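Local coordinates for exopolyphosphatase-related protein (Archaeoglobus fulgidus, PDB 3LLV) that probably binds NAD(P) or a related nucleotide through this Rossmann-fold TrkA-N domain, part of a longer protein tentatively assigned to nucleic acid binding, at residues A[40-45]-A[52-57]; A[61-66]-A[88-93]; A[79-84]-A[106-111]. All blocks are in the same frame, centred on the assembly; numbering follows the deposited sequence. Where two conformers were deposited one is given.

Contact 1: residues A[40-45]-A[52-57]; sequences EKIELL and AVIADP
A chi1 of -75° sets Ile42 CG2 anti to its backbone N and CG1 anti to the carbonyl carbon, with both branches facing Ala52, Ile54 and the Val53 carbonyl; chi2 of -54° turns CD1 toward Val53 O and the Ala52 methyl. CG2 meets that methyl, with Ile42 CG2 to Ala52 CB at 3.7 Å, while Ile42 CG1 lies against the carbonyl of Val53, 3.6 Å from Val53 O. Ile54 adds its own CG1, which comes within 3.8 Å of Ile42 CG2. One helix turn further on, Leu45 touches the same alanine methyl through the first carbon of its side chain (Leu45 CB to Ala52 CB 3.9 Å). Ala52 is thus shared by two helix residues, consistent with the 7.5 Å approach of the segment axes. No hydrogen bond crosses; the side-chain contacts are all apolar, though Ile42 also packs against polar backbone. The helix runs roughly antiparallel to the strand, at 156°, as expected within a beta-alpha-beta crossover, here strand 32-36, helix 39-47 and strand 51-54. Ile42 and Leu45 also rest on Asp36 and Ala34 of strand 32-36, respectively; Ala34 hydrogen-bonds through its backbone to Val53, and Phe62 of helix 60-65 packs on Val53.

Contact 2: residues A[61-66]-A[88-93]; sequences SFYRSL and LKALRS
Tyr63 and Leu91 make the centre of a buried helix-to-helix contact, in which the short helix 60-65 leans on helix 81-94 within the Rossmann fold. The segment axes come within 9.2 Å and cross at -49°, Tyr63 and Leu91 having the closest CA atoms. The main interaction is a CH-pi contact: Leu91 CD1 sits over one face of the tyrosine ring, 4.0 Å from its centroid and 19° off the ring normal. It leans toward the CD1 side of the ring, where Tyr63 CD1 to Leu91 CD1 is 3.7 Å. The two side chains cross at about a right angle. Tyr63 CG is anti to the carbonyl carbon (chi1 -62°), which lays the ring alongside the Leu91 backbone with one face toward Leu91 CD1; on its other side Tyr63 CE2 is 3.8 Å from Leu91 N. Ala90 approaches differently: its methyl lies near the ring plane, at the edge, with Ala90 CB 4.1 Å from Tyr63 CE2. The opposite face of the ring is met by Phe62 CD2, so the phenol is held between its own neighbour and the second helix. Its hydroxyl is hydrogen-bonded to Pro57 O, which fixes the far end of the ring.

Toward the surface the contact thins out. Arg64, extended from CG to NE, brings NH2 to 3.8 Å from Ser93 O, too far to count as a bond. Around this pair of helices, Tyr63 also touches Ile87 and Val94 of helix 81-94 and Ile12 of strand 9-12, while Leu91 packs on Ala99 of strand 99-103.

Contact 3: residues A[79-84]-A[106-111]; sequences SDDEFN and PKKKEE
Lys108 of the 106-111 segment reaches to the first turn of helix 81-94, joining two neighbouring parts of the Rossmann fold. The packed side of the contact is around Asp81, which is buried. The methylenes of Lys108 run out extended beyond CG and cross Asp81, with Lys108 CD 3.7 Å from Asp81 OD2. Both carboxylate oxygens of this aspartate accept backbone N-H groups beyond the contact, OD1 from Ser104 and OD2 from Ser105, so the group is firmly fixed at the end of strand 99-103. Its charge is near that of the lysine but not in direct contact; a water joins them, donating to Asp81 OD2 and accepting from Lys108 NZ.

On the solvent side, exposed Glu82 holds the lysine end, its chain bent at chi2 (-49°) to bring the carboxylate across the tip. Glu111 comes no nearer than 4.2 Å, from its OE1 to Glu82 OE2, and the lysine charge probably eases that pairing of like charges. Asp80 N-caps helix 81-94, its OD1 accepting from Phe83 N. The one direct bond across the segments is the salt bridge from Lys108 NZ to Glu82 OE2, 2.9 Å long and made to the anti lone pair of that oxygen.

Overall arrangement
Contact 2 is the buried member of the three; contacts 1 and 3 are only partly buried. Chemistry follows place: contact 1 is apolar packing of a helix on an outermost strand of the sheet, contact 2 sets an aromatic ring between helices, and contact 3 relies on charge and a bridging water. Contacts 2 and 3 share helix 81-94, one on its later turns and the other at its start, with centres about 18 Å apart. Contact 1 reaches both mainly through the residues after its strand: besides the link made by Pro57 O, Ala55 packs with Val53 on Phe62 of the 61-66 segment, and the Pro57 ring packs on Phe83 of the 79-84 segment.

Contact 1: residues A[40-45]-A[52-57]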
loop_
_atom_site.group_PDB
_atom_site.type_symbol
_atom_site.label_atom_id
_atom_site.label_comp_id
_atom_site.label_asym_id
_atom_site.label_seq_id
_atom_site.Cartn_x
_atom_site.Cartn_y
_atom_site.Cartn_z
ATOM N N GLU A 40 8.253 -2.534 -15.518
ATOM C CA GLU A 40 8.829 -3.871 -15.390
ATOM C C GLU A 40 8.198 -4.688 -14.258
ATOM O O GLU A 40 7.848 -5.860 -14.440
ATOM C CB GLU A 40 10.360 -3.783 -15.262
ATOM C CG GLU A 40 11.080 -5.116 -15.061
ATOM C CD GLU A 40 11.308 -5.914 -16.341
ATOM O OE1 GLU A 40 12.371 -6.564 -16.441
ATOM O OE2 GLU A 40 10.427 -5.914 -17.235
ATOM N N LYS A 41 8.035 -4.063 -13.090
ATOM C CA LYS A 41 7.465 -4.760 -11.957
ATOM C C LYS A 41 5.994 -5.088 -12.186
ATOM O O LYS A 41 5.528 -6.154 -11.775
ATOM C CB LYS A 41 7.646 -3.940 -10.677
ATOM C CG LYS A 41 9.063 -3.921 -10.150
ATOM C CD LYS A 41 9.154 -3.055 -8.879
ATOM C CE LYS A 41 10.591 -2.885 -8.372
ATOM N NZ LYS A 41 11.465 -2.175 -9.340
ATOM N N ILE A 42 5.267 -4.163 -12.811
ATOM C CA ILE A 42 3.830 -4.350 -13.059
ATOM C C ILE A 42 3.625 -5.441 -14.109
ATOM O O ILE A 42 2.843 -6.376 -13.915
ATOM C CB ILE A 42 3.123 -3.021 -13.450
ATOM C CG1 ILE A 42 2.935 -2.113 -12.216
ATOM C CG2 ILE A 42 1.760 -3.288 -14.137
ATOM C CD1 ILE A 42 2.201 -2.774 -11.007
ATOM N N GLU A 43 4.377 -5.349 -15.195
ATOM C CA GLU A 43 4.336 -6.392 -16.231
ATOM C C GLU A 43 4.655 -7.806 -15.708
ATOM O O GLU A 43 4.025 -8.776 -16.145
ATOM C CB GLU A 43 5.191 -6.011 -17.449
ATOM C CG GLU A 43 4.552 -4.897 -18.316
ATOM C CD GLU A 43 5.398 -4.480 -19.524
ATOM O OE1 GLU A 43 6.436 -5.121 -19.805
ATOM O OE2 GLU A 43 5.018 -3.500 -20.204
ATOM N N LEU A 44 5.611 -7.970 -14.780
ATOM C CA LEU A 44 5.820 -9.294 -14.174
ATOM C C LEU A 44 4.689 -9.727 -13.346
ATOM O O LEU A 44 4.338 -10.839 -13.344
ATOM C CB LEU A 44 7.061 -9.395 -13.303
ATOM N N LEU A 45 4.097 -8.831 -12.581
ATOM C CA LEU A 45 2.916 -9.218 -11.826
ATOM C C LEU A 45 1.805 -9.689 -12.786
ATOM O O LEU A 45 1.129 -10.690 -12.522
ATOM C CB LEU A 45 2.445 -8.057 -10.932
ATOM C CG LEU A 45 3.325 -7.724 -9.718
ATOM C CD1 LEU A 45 2.859 -6.412 -9.110
ATOM C CD2 LEU A 45 3.264 -8.845 -8.691
ATOM N N ALA A 52 -2.722 -5.841 -12.210
ATOM C CA ALA A 52 -1.731 -4.811 -11.930
ATOM C C ALA A 52 -1.812 -3.736 -12.982
ATOM O O ALA A 52 -2.094 -4.022 -14.150
ATOM C CB ALA A 52 -0.315 -5.423 -11.887
ATOM N N VAL A 53 -1.580 -2.492 -12.569
ATOM C CA VAL A 53 -1.613 -1.372 -13.496
ATOM C C VAL A 53 -0.444 -0.398 -13.275
ATOM O O VAL A 53 -0.041 -0.138 -12.128
ATOM C CB VAL A 53 -3.009 -0.656 -13.424
ATOM C CG1 VAL A 53 -3.302 -0.124 -12.000
ATOM C CG2 VAL A 53 -3.133 0.444 -14.472
ATOM N N ILE A 54 0.095 0.113 -14.374
ATOM C CA ILE A 54 1.117 1.153 -14.374
ATOM C C ILE A 54 0.407 2.473 -14.158
ATOM O O ILE A 54 -0.438 2.864 -14.957
ATOM C CB ILE A 54 1.891 1.209 -15.716
ATOM C CG1 ILE A 54 2.709 -0.072 -15.964
ATOM C CG2 ILE A 54 2.783 2.476 -15.815
ATOM C CD1 ILE A 54 2.980 -0.345 -17.450
ATOM N N ALA A 55 0.733 3.157 -13.068
ATOM C CA ALA A 55 0.143 4.449 -12.776
ATOM C C ALA A 55 1.053 5.221 -11.833
ATOM O O ALA A 55 1.835 4.626 -11.090
ATOM C CB ALA A 55 -1.217 4.267 -12.126
ATOM N N ASP A 56 0.959 6.545 -11.897
ATOM C CA ASP A 56 1.625 7.409 -10.935
ATOM C C ASP A 56 0.686 7.582 -9.743
ATOM O O ASP A 56 -0.345 8.225 -9.890
ATOM C CB ASP A 56 1.933 8.754 -11.589
ATOM C CG ASP A 56 2.624 9.740 -10.637
ATOM O OD1 ASP A 56 2.698 9.491 -9.417
ATOM O OD2 ASP A 56 3.102 10.783 -11.136
ATOM N N PRO A 57 1.031 7.015 -8.553
ATOM C CA PRO A 57 0.106 7.050 -7.422
ATOM C C PRO A 57 -0.004 8.415 -6.722
ATOM O O PRO A 57 -0.674 8.543 -5.691
ATOM C CB PRO A 57 0.654 5.964 -6.477
ATOM C CG PRO A 57 2.126 5.977 -6.728
ATOM C CD PRO A 57 2.266 6.265 -8.228
#

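Contact 2: residues A[61-66]-A[88-93]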
loop_
_atom_site.group_PDB
_atom_site.type_symbol
_atom_site.label_atom_id
_atom_site.label_comp_id
_atom_site.label_asym_id
_atom_site.label_seq_id
_atom_site.Cartn_x
_atom_site.Cartn_y
_atom_site.Cartn_z
ATOM N N SER A 61 -6.113 12.002 -10.821
ATOM C CA SER A 61 -7.003 11.473 -11.851
ATOM C C SER A 61 -7.000 9.947 -11.885
ATOM O O SER A 61 -8.010 9.338 -12.257
ATOM C CB SER A 61 -6.645 12.015 -13.233
ATOM O OG SER A 61 -6.798 13.422 -13.276
ATOM N N PHE A 62 -5.875 9.331 -11.508
ATOM C CA PHE A 62 -5.859 7.877 -11.387
ATOM C C PHE A 62 -6.890 7.407 -10.362
ATOM O O PHE A 62 -7.697 6.507 -10.637
ATOM C CB PHE A 62 -4.464 7.342 -11.020
ATOM C CG PHE A 62 -4.470 5.874 -10.734
ATOM C CD1 PHE A 62 -4.654 4.927 -11.760
ATOM C CD2 PHE A 62 -4.345 5.428 -9.441
ATOM C CE1 PHE A 62 -4.689 3.568 -11.461
ATOM C CE2 PHE A 62 -4.360 4.075 -9.158
ATOM C CZ PHE A 62 -4.548 3.146 -10.170
ATOM N N TYR A 63 -6.893 8.043 -9.193
ATOM C CA TYR A 63 -7.857 7.678 -8.146
ATOM C C TYR A 63 -9.288 7.936 -8.551
ATOM O O TYR A 63 -10.180 7.155 -8.219
ATOM C CB TYR A 63 -7.526 8.348 -6.803
ATOM C CG TYR A 63 -6.189 7.880 -6.319
ATOM C CD1 TYR A 63 -5.947 6.514 -6.073
ATOM C CD2 TYR A 63 -5.151 8.776 -6.136
ATOM C CE1 TYR A 63 -4.690 6.077 -5.661
ATOM C CE2 TYR A 63 -3.901 8.347 -5.714
ATOM C CZ TYR A 63 -3.674 7.003 -5.486
ATOM O OH TYR A 63 -2.407 6.615 -5.106
ATOM N N ARG A 64 -9.487 8.984 -9.339
ATOM C CA ARG A 64 -10.810 9.304 -9.875
ATOM C C ARG A 64 -11.309 8.289 -10.916
ATOM O O ARG A 64 -12.530 8.181 -11.133
ATOM C CB ARG A 64 -10.826 10.729 -10.449
ATOM C CG ARG A 64 -10.599 11.785 -9.389
ATOM C CD ARG A 64 -10.905 13.189 -9.890
ATOM N NE ARG A 64 -10.661 14.173 -8.833
ATOM C CZ ARG A 64 -11.479 14.450 -7.826
ATOM N NH1 ARG A 64 -12.662 13.850 -7.701
ATOM N NH2 ARG A 64 -11.114 15.361 -6.937
ATOM N N SER A 65 -10.391 7.540 -11.533
ATOM C CA SER A 65 -10.763 6.506 -12.496
ATOM C C SER A 65 -11.164 5.181 -11.837
ATOM O O SER A 65 -11.755 4.326 -12.488
ATOM C CB SER A 65 -9.636 6.287 -13.517
ATOM O OG SER A 65 -8.541 5.582 -12.954
ATOM N N LEU A 66 -10.855 5.023 -10.550
ATOM C CA LEU A 66 -11.184 3.784 -9.821
ATOM C C LEU A 66 -12.518 3.882 -9.095
ATOM O O LEU A 66 -12.951 4.975 -8.712
ATOM C CB LEU A 66 -10.089 3.453 -8.809
ATOM C CG LEU A 66 -8.663 3.190 -9.302
ATOM C CD1 LEU A 66 -7.726 3.130 -8.102
ATOM C CD2 LEU A 66 -8.582 1.900 -10.124
ATOM N N LEU A 88 -0.479 9.607 -0.249
ATOM C CA LEU A 88 -1.585 9.675 0.709
ATOM C C LEU A 88 -2.373 10.985 0.500
ATOM O O LEU A 88 -3.595 10.979 0.559
ATOM C CB LEU A 88 -1.034 9.618 2.140
ATOM C CG LEU A 88 -2.020 9.881 3.298
ATOM C CD1 LEU A 88 -3.164 8.854 3.265
ATOM C CD2 LEU A 88 -1.285 9.842 4.653
ATOM N N LYS A 89 -1.670 12.094 0.267
ATOM C CA LYS A 89 -2.351 13.376 0.072
ATOM C C LYS A 89 -3.162 13.388 -1.226
ATOM O O LYS A 89 -4.265 13.936 -1.241
ATOM C CB LYS A 89 -1.329 14.509 0.088
ATOM C CG LYS A 89 -0.842 14.809 1.526
ATOM C CD LYS A 89 0.255 15.883 1.569
ATOM C CE LYS A 89 0.744 16.076 2.993
ATOM N NZ LYS A 89 1.893 17.016 3.098
ATOM N N ALA A 90 -2.606 12.808 -2.298
ATOM C CA ALA A 90 -3.326 12.664 -3.581
ATOM C C ALA A 90 -4.603 11.841 -3.387
ATOM O O ALA A 90 -5.706 12.238 -3.820
ATOM C CB ALA A 90 -2.422 12.015 -4.674
ATOM N N LEU A 91 -4.446 10.696 -2.728
ATOM C CA LEU A 91 -5.560 9.830 -2.416
ATOM C C LEU A 91 -6.625 10.587 -1.648
ATOM O O LEU A 91 -7.789 10.575 -2.037
ATOM C CB LEU A 91 -5.085 8.597 -1.615
ATOM C CG LEU A 91 -6.204 7.619 -1.254
ATOM C CD1 LEU A 91 -6.895 7.018 -2.497
ATOM C CD2 LEU A 91 -5.672 6.496 -0.330
ATOM N N ARG A 92 -6.217 11.251 -0.571
ATOM C CA ARG A 92 -7.154 11.961 0.305
ATOM C C ARG A 92 -7.883 13.157 -0.335
ATOM O O ARG A 92 -8.990 13.552 0.118
ATOM C CB ARG A 92 -6.441 12.326 1.608
ATOM C CG ARG A 92 -6.295 11.137 2.519
ATOM C CD ARG A 92 -7.611 10.870 3.281
ATOM N NE ARG A 92 -7.513 9.613 4.034
ATOM C CZ ARG A 92 -7.815 8.411 3.556
ATOM N NH1 ARG A 92 -8.247 8.243 2.314
ATOM N NH2 ARG A 92 -7.618 7.341 4.301
ATOM N N SER A 93 -7.265 13.727 -1.369
ATOM C CA SER A 93 -7.890 14.811 -2.126
ATOM C C SER A 93 -9.097 14.294 -2.916
ATOM O O SER A 93 -9.967 15.074 -3.295
ATOM C CB SER A 93 -6.886 15.469 -3.064
ATOM O OG SER A 93 -6.703 14.674 -4.224
#

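Contact 3: residues A[79-84]-A[106-111]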
loop_
_atom_site.group_PDB
_atom_site.type_symbol
_atom_site.label_atom_id
_atom_site.label_comp_id
_atom_site.label_asym_id
_atom_site.label_seq_id
_atom_site.Cartn_x
_atom_site.Cartn_y
_atom_site.Cartn_z
ATOM N N SER A 79 8.851 2.168 0.101
ATOM C CA SER A 79 9.818 2.375 1.178
ATOM C C SER A 79 10.341 3.822 1.233
ATOM O O SER A 79 11.308 4.113 1.953
ATOM C CB SER A 79 10.956 1.369 1.009
ATOM O OG SER A 79 11.673 1.675 -0.166
ATOM N N ASP A 80 9.696 4.733 0.507
ATOM C CA ASP A 80 10.109 6.150 0.474
ATOM C C ASP A 80 9.050 6.998 1.191
ATOM O O ASP A 80 7.961 7.199 0.646
ATOM C CB ASP A 80 10.232 6.546 -1.010
ATOM C CG ASP A 80 10.686 7.990 -1.237
ATOM O OD1 ASP A 80 10.396 8.897 -0.437
ATOM O OD2 ASP A 80 11.317 8.219 -2.292
ATOM N N ASP A 81 9.344 7.453 2.419
ATOM C CA ASP A 81 8.394 8.255 3.216
ATOM C C ASP A 81 7.865 9.466 2.464
ATOM O O ASP A 81 6.659 9.717 2.451
ATOM C CB ASP A 81 9.016 8.716 4.544
ATOM C CG ASP A 81 9.165 7.591 5.551
ATOM O OD1 ASP A 81 8.609 6.497 5.307
ATOM O OD2 ASP A 81 9.837 7.791 6.609
ATOM N N GLU A 82 8.749 10.228 1.834
ATOM C CA GLU A 82 8.286 11.470 1.208
ATOM C C GLU A 82 7.314 11.176 0.069
ATOM O O GLU A 82 6.290 11.855 -0.065
ATOM C CB GLU A 82 9.454 12.356 0.786
ATOM C CG GLU A 82 10.177 13.005 2.007
ATOM C CD GLU A 82 9.210 13.668 3.012
ATOM O OE1 GLU A 82 8.352 14.488 2.587
ATOM O OE2 GLU A 82 9.319 13.377 4.233
ATOM N N PHE A 83 7.599 10.118 -0.680
ATOM C CA PHE A 83 6.717 9.682 -1.749
ATOM C C PHE A 83 5.383 9.175 -1.229
ATOM O O PHE A 83 4.320 9.521 -1.773
ATOM C CB PHE A 83 7.395 8.631 -2.654
ATOM C CG PHE A 83 6.740 8.474 -3.996
ATOM C CD1 PHE A 83 6.556 9.580 -4.835
ATOM C CD2 PHE A 83 6.338 7.219 -4.446
ATOM C CE1 PHE A 83 5.956 9.431 -6.076
ATOM C CE2 PHE A 83 5.736 7.065 -5.703
ATOM C CZ PHE A 83 5.547 8.167 -6.509
ATOM N N ASN A 84 5.425 8.398 -0.146
ATOM C CA ASN A 84 4.202 7.862 0.451
ATOM C C ASN A 84 3.287 8.983 0.961
ATOM O O ASN A 84 2.073 8.869 0.889
ATOM C CB ASN A 84 4.540 6.895 1.602
ATOM C CG ASN A 84 5.043 5.553 1.108
ATOM O OD1 ASN A 84 5.199 5.321 -0.096
ATOM N ND2 ASN A 84 5.326 4.660 2.050
ATOM N N PRO A 106 10.167 7.050 12.515
ATOM C CA PRO A 106 9.180 7.288 13.571
ATOM C C PRO A 106 8.788 8.753 13.770
ATOM O O PRO A 106 7.648 9.020 14.121
ATOM C CB PRO A 106 9.873 6.766 14.838
ATOM C CG PRO A 106 10.811 5.735 14.369
ATOM C CD PRO A 106 11.166 6.037 12.921
ATOM N N LYS A 107 9.709 9.697 13.581
ATOM C CA LYS A 107 9.362 11.112 13.748
ATOM C C LYS A 107 8.240 11.578 12.806
ATOM O O LYS A 107 7.573 12.583 13.074
ATOM C CB LYS A 107 10.598 12.016 13.595
ATOM C CG LYS A 107 11.106 12.111 12.146
ATOM C CD LYS A 107 12.398 12.933 12.107
ATOM C CE LYS A 107 12.988 13.003 10.706
ATOM N NZ LYS A 107 13.994 14.091 10.606
ATOM N N LYS A 108 8.039 10.831 11.723
ATOM C CA LYS A 108 7.067 11.192 10.683
ATOM C C LYS A 108 5.682 10.611 10.894
ATOM O O LYS A 108 4.771 10.928 10.135
ATOM C CB LYS A 108 7.611 10.828 9.284
ATOM C CG LYS A 108 8.902 11.589 8.942
ATOM C CD LYS A 108 9.375 11.354 7.520
ATOM C CE LYS A 108 10.681 12.151 7.296
ATOM N NZ LYS A 108 11.233 12.063 5.917
ATOM N N LYS A 109 5.491 9.794 11.932
ATOM C CA LYS A 109 4.203 9.120 12.124
ATOM C C LYS A 109 3.051 10.142 12.199
ATOM O O LYS A 109 2.019 9.984 11.534
ATOM C CB LYS A 109 4.226 8.186 13.353
ATOM C CG LYS A 109 2.949 7.376 13.548
ATOM C CD LYS A 109 3.038 6.471 14.776
ATOM C CE LYS A 109 1.669 5.952 15.210
ATOM N NZ LYS A 109 1.710 5.151 16.468
ATOM N N GLU A 110 3.245 11.185 13.000
ATOM C CA GLU A 110 2.191 12.165 13.257
ATOM C C GLU A 110 1.732 12.872 11.988
ATOM O O GLU A 110 0.528 13.013 11.762
ATOM C CB GLU A 110 2.622 13.192 14.306
ATOM C CG GLU A 110 1.519 14.209 14.668
ATOM C CD GLU A 110 0.228 13.563 15.200
ATOM O OE1 GLU A 110 0.268 12.397 15.666
ATOM O OE2 GLU A 110 -0.835 14.235 15.165
ATOM N N GLU A 111 2.687 13.296 11.158
ATOM C CA GLU A 111 2.320 13.951 9.900
ATOM C C GLU A 111 1.527 13.036 8.959
ATOM O O GLU A 111 0.646 13.516 8.238
ATOM C CB GLU A 111 3.518 14.593 9.202
ATOM C CG GLU A 111 4.450 13.635 8.514
ATOM C CD GLU A 111 5.600 14.341 7.793
ATOM O OE1 GLU A 111 6.494 13.631 7.293
ATOM O OE2 GLU A 111 5.618 15.590 7.717
HETATM O O HOH W 1 11.987 9.414 5.956
#